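Local coordinates for amino acid ABC transporter, periplasmic amino acid-binding protein (Brucella ovis, PDB 4Z9N) that binds glutathione and probably delivers amino acids or small peptides in the periplasm to an ABC importer, at residues W230-L235 against W281-I285. Residues are numbered along the deposited sequence; the frame is centred on the assembly and turned at random.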
ATOM      1  N   TRP D 230      -8.985  -5.837   4.939  1.00 15.87           N
ATOM      2  CA  TRP D 230      -8.784  -5.731   6.360  1.00 14.61           C
ATOM      3  C   TRP D 230      -8.459  -7.078   6.998  1.00 14.49           C
ATOM      4  O   TRP D 230      -7.875  -7.102   8.074  1.00 14.96           O
ATOM      5  CB  TRP D 230      -9.985  -5.029   6.986  1.00 13.48           C
ATOM      6  CG  TRP D 230      -9.790  -3.590   6.742  1.00 13.32           C
ATOM      7  CD1 TRP D 230     -10.395  -2.817   5.790  1.00 13.57           C
ATOM      8  CD2 TRP D 230      -8.819  -2.750   7.381  1.00 14.58           C
ATOM      9  NE1 TRP D 230      -9.887  -1.542   5.824  1.00 14.38           N
ATOM     10  CE2 TRP D 230      -8.925  -1.469   6.798  1.00 15.05           C
ATOM     11  CE3 TRP D 230      -7.895  -2.950   8.416  1.00 12.90           C
ATOM     12  CZ2 TRP D 230      -8.126  -0.394   7.200  1.00 13.22           C
ATOM     13  CZ3 TRP D 230      -7.109  -1.880   8.825  1.00 12.87           C
ATOM     14  CH2 TRP D 230      -7.228  -0.615   8.216  1.00 13.04           C
ATOM     15  N   THR D 231      -8.746  -8.182   6.307  1.00 14.47           N
ATOM     16  CA  THR D 231      -8.155  -9.468   6.685  1.00 13.94           C
ATOM     17  C   THR D 231      -6.622  -9.366   6.603  1.00 17.13           C
ATOM     18  O   THR D 231      -5.916  -9.697   7.559  1.00 13.79           O
ATOM     19  CB  THR D 231      -8.653 -10.620   5.791  1.00 14.27           C
ATOM     20  OG1 THR D 231     -10.052 -10.809   6.009  1.00 15.88           O
ATOM     21  CG2 THR D 231      -7.911 -11.921   6.113  1.00 14.99           C
ATOM     22  N   HIS D 232      -6.120  -8.899   5.459  1.00 13.76           N
ATOM     23  CA  HIS D 232      -4.687  -8.673   5.269  1.00 12.93           C
ATOM     24  C   HIS D 232      -4.070  -7.776   6.338  1.00 16.60           C
ATOM     25  O   HIS D 232      -3.031  -8.096   6.918  1.00 11.64           O
ATOM     26  CB  HIS D 232      -4.455  -8.062   3.886  1.00 14.41           C
ATOM     27  CG  HIS D 232      -3.056  -7.591   3.644  1.00 13.76           C
ATOM     28  ND1 HIS D 232      -1.963  -8.431   3.674  1.00 13.17           N
ATOM     29  CD2 HIS D 232      -2.584  -6.369   3.283  1.00 13.67           C
ATOM     30  CE1 HIS D 232      -0.873  -7.739   3.374  1.00 15.68           C
ATOM     31  NE2 HIS D 232      -1.226  -6.488   3.130  1.00 15.22           N
ATOM     32  N   ASN D 233      -4.707  -6.648   6.606  1.00 11.57           N
ATOM     33  CA  ASN D 233      -4.098  -5.703   7.530  1.00 15.06           C
ATOM     34  C   ASN D 233      -4.216  -6.196   8.963  1.00 15.06           C
ATOM     35  O   ASN D 233      -3.346  -5.906   9.783  1.00 12.27           O
ATOM     36  CB  ASN D 233      -4.704  -4.314   7.343  1.00 11.52           C
ATOM     37  CG  ASN D 233      -4.131  -3.613   6.121  1.00 14.35           C
ATOM     38  OD1 ASN D 233      -3.028  -3.080   6.180  1.00 14.41           O
ATOM     39  ND2 ASN D 233      -4.861  -3.645   4.995  1.00 14.62           N
ATOM     40  N   ALA D 234      -5.249  -6.992   9.251  1.00 16.79           N
ATOM     41  CA  ALA D 234      -5.345  -7.623  10.557  1.00 17.06           C
ATOM     42  C   ALA D 234      -4.168  -8.571  10.750  1.00 16.71           C
ATOM     43  O   ALA D 234      -3.564  -8.607  11.827  1.00 18.16           O
ATOM     44  CB  ALA D 234      -6.669  -8.374  10.722  1.00 15.13           C
ATOM     45  N   LEU D 235      -3.841  -9.335   9.713  1.00 13.63           N
ATOM     46  CA  LEU D 235      -2.706 -10.254   9.800  1.00 14.86           C
ATOM     47  C   LEU D 235      -1.410  -9.499  10.110  1.00 14.44           C
ATOM     48  O   LEU D 235      -0.585  -9.955  10.917  1.00 15.11           O
ATOM     49  CB  LEU D 235      -2.544 -11.050   8.501  1.00 15.45           C
ATOM     50  CG  LEU D 235      -3.620 -12.113   8.246  1.00 15.39           C
ATOM     51  CD1 LEU D 235      -3.519 -12.644   6.822  1.00 14.58           C
ATOM     52  CD2 LEU D 235      -3.498 -13.248   9.262  1.00 19.38           C
ATOM     53  N   TRP D 281     -13.676 -10.723  14.884  1.00 22.52           N
ATOM     54  CA  TRP D 281     -13.252 -11.203  13.569  1.00 21.82           C
ATOM     55  C   TRP D 281     -11.730 -11.447  13.497  1.00 21.62           C
ATOM     56  O   TRP D 281     -11.281 -12.385  12.832  1.00 21.32           O
ATOM     57  CB  TRP D 281     -13.696 -10.217  12.473  1.00 22.94           C
ATOM     58  CG  TRP D 281     -13.071  -8.865  12.601  1.00 19.79           C
ATOM     59  CD1 TRP D 281     -13.323  -7.932  13.572  1.00 20.60           C
ATOM     60  CD2 TRP D 281     -12.071  -8.297  11.750  1.00 17.32           C
ATOM     61  NE1 TRP D 281     -12.538  -6.815  13.369  1.00 18.73           N
ATOM     62  CE2 TRP D 281     -11.769  -7.017  12.254  1.00 18.59           C
ATOM     63  CE3 TRP D 281     -11.411  -8.743  10.596  1.00 16.74           C
ATOM     64  CZ2 TRP D 281     -10.825  -6.183  11.655  1.00 18.19           C
ATOM     65  CZ3 TRP D 281     -10.470  -7.910  10.006  1.00 17.56           C
ATOM     66  CH2 TRP D 281     -10.186  -6.649  10.536  1.00 21.27           C
ATOM     67  N   VAL D 282     -10.934 -10.630  14.186  1.00 21.81           N
ATOM     68  CA  VAL D 282      -9.482 -10.823  14.160  1.00 21.49           C
ATOM     69  C   VAL D 282      -9.066 -12.045  14.986  1.00 20.13           C
ATOM     70  O   VAL D 282      -8.162 -12.779  14.587  1.00 23.06           O
ATOM     71  CB  VAL D 282      -8.726  -9.567  14.636  1.00 19.75           C
ATOM     72  CG1 VAL D 282      -7.221  -9.788  14.532  1.00 17.22           C
ATOM     73  CG2 VAL D 282      -9.131  -8.358  13.792  1.00 18.02           C
ATOM     74  N   VAL D 283      -9.713 -12.272  16.129  1.00 23.77           N
ATOM     75  CA  VAL D 283      -9.456 -13.492  16.899  1.00 22.14           C
ATOM     76  C   VAL D 283      -9.742 -14.708  16.012  1.00 23.25           C
ATOM     77  O   VAL D 283      -8.977 -15.673  16.007  1.00 24.28           O
ATOM     78  CB  VAL D 283     -10.286 -13.555  18.204  1.00 26.80           C
ATOM     79  CG1 VAL D 283      -9.911 -14.803  19.013  1.00 25.05           C
ATOM     80  CG2 VAL D 283     -10.077 -12.297  19.040  1.00 24.38           C
ATOM     81  N   LYS D 284     -10.822 -14.643  15.237  1.00 23.68           N
ATOM     82  CA  LYS D 284     -11.139 -15.731  14.314  1.00 24.31           C
ATOM     83  C   LYS D 284     -10.038 -15.943  13.281  1.00 22.94           C
ATOM     84  O   LYS D 284      -9.677 -17.094  13.005  1.00 22.91           O
ATOM     85  CB  LYS D 284     -12.466 -15.487  13.592  1.00 23.34           C
ATOM     86  CG  LYS D 284     -13.681 -15.397  14.490  1.00 32.77           C
ATOM     87  CD  LYS D 284     -14.940 -15.210  13.640  1.00 34.80           C
ATOM     88  CE  LYS D 284     -16.205 -15.136  14.486  1.00 40.79           C
ATOM     89  NZ  LYS D 284     -16.180 -16.088  15.627  1.00 42.88           N
ATOM     90  N   ILE D 285      -9.511 -14.848  12.716  1.00 20.68           N
ATOM     91  CA  ILE D 285      -8.430 -14.946  11.744  1.00 19.77           C
ATOM     92  C   ILE D 285      -7.202 -15.612  12.373  1.00 20.15           C
ATOM     93  O   ILE D 285      -6.674 -16.593  11.844  1.00 20.52           O
ATOM     94  CB  ILE D 285      -8.037 -13.564  11.140  1.00 18.23           C
ATOM     95  CG1 ILE D 285      -9.203 -12.930  10.360  1.00 17.98           C
ATOM     96  CG2 ILE D 285      -6.837 -13.727  10.261  1.00 17.49           C
ATOM     97  CD1 ILE D 285      -8.956 -11.471   9.918  1.00 18.57           C
TER
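This is a buried, mainly apolar helix-helix packing on the lobe of the binding protein that carries the chain's C-terminal part: helix 222-240 meets the first turn of helix 281-289. The axes of the two short segments cross at -72°, 10.1 Å apart at closest approach, and no hydrogen bond joins the segments. A234 sits at the centre. Its CB lies 3.9 Å from each of W281 CZ3, V282 CG2 and I285 CD1, a small methyl among three larger side chains. W281 brings its ring edge to the backbone, with CZ3 3.3 Å from W230 O, already the acceptor of the helical hydrogen bond from A234 N. In this two-lobed family 3 solute-binding protein, helix 44-57 joins the packing through A55, against T231 and I285. One turn on, I285 CD1 approaches T231 CA at 3.9 Å and I285 CG2 touches L235 CD2 at 3.5 Å. The W230 indole turns away to the subunit interface, where its NE1 hydrogen-bonds D96 of the second subunit, a sodium-site residue; I93 of that subunit packs on both tryptophans.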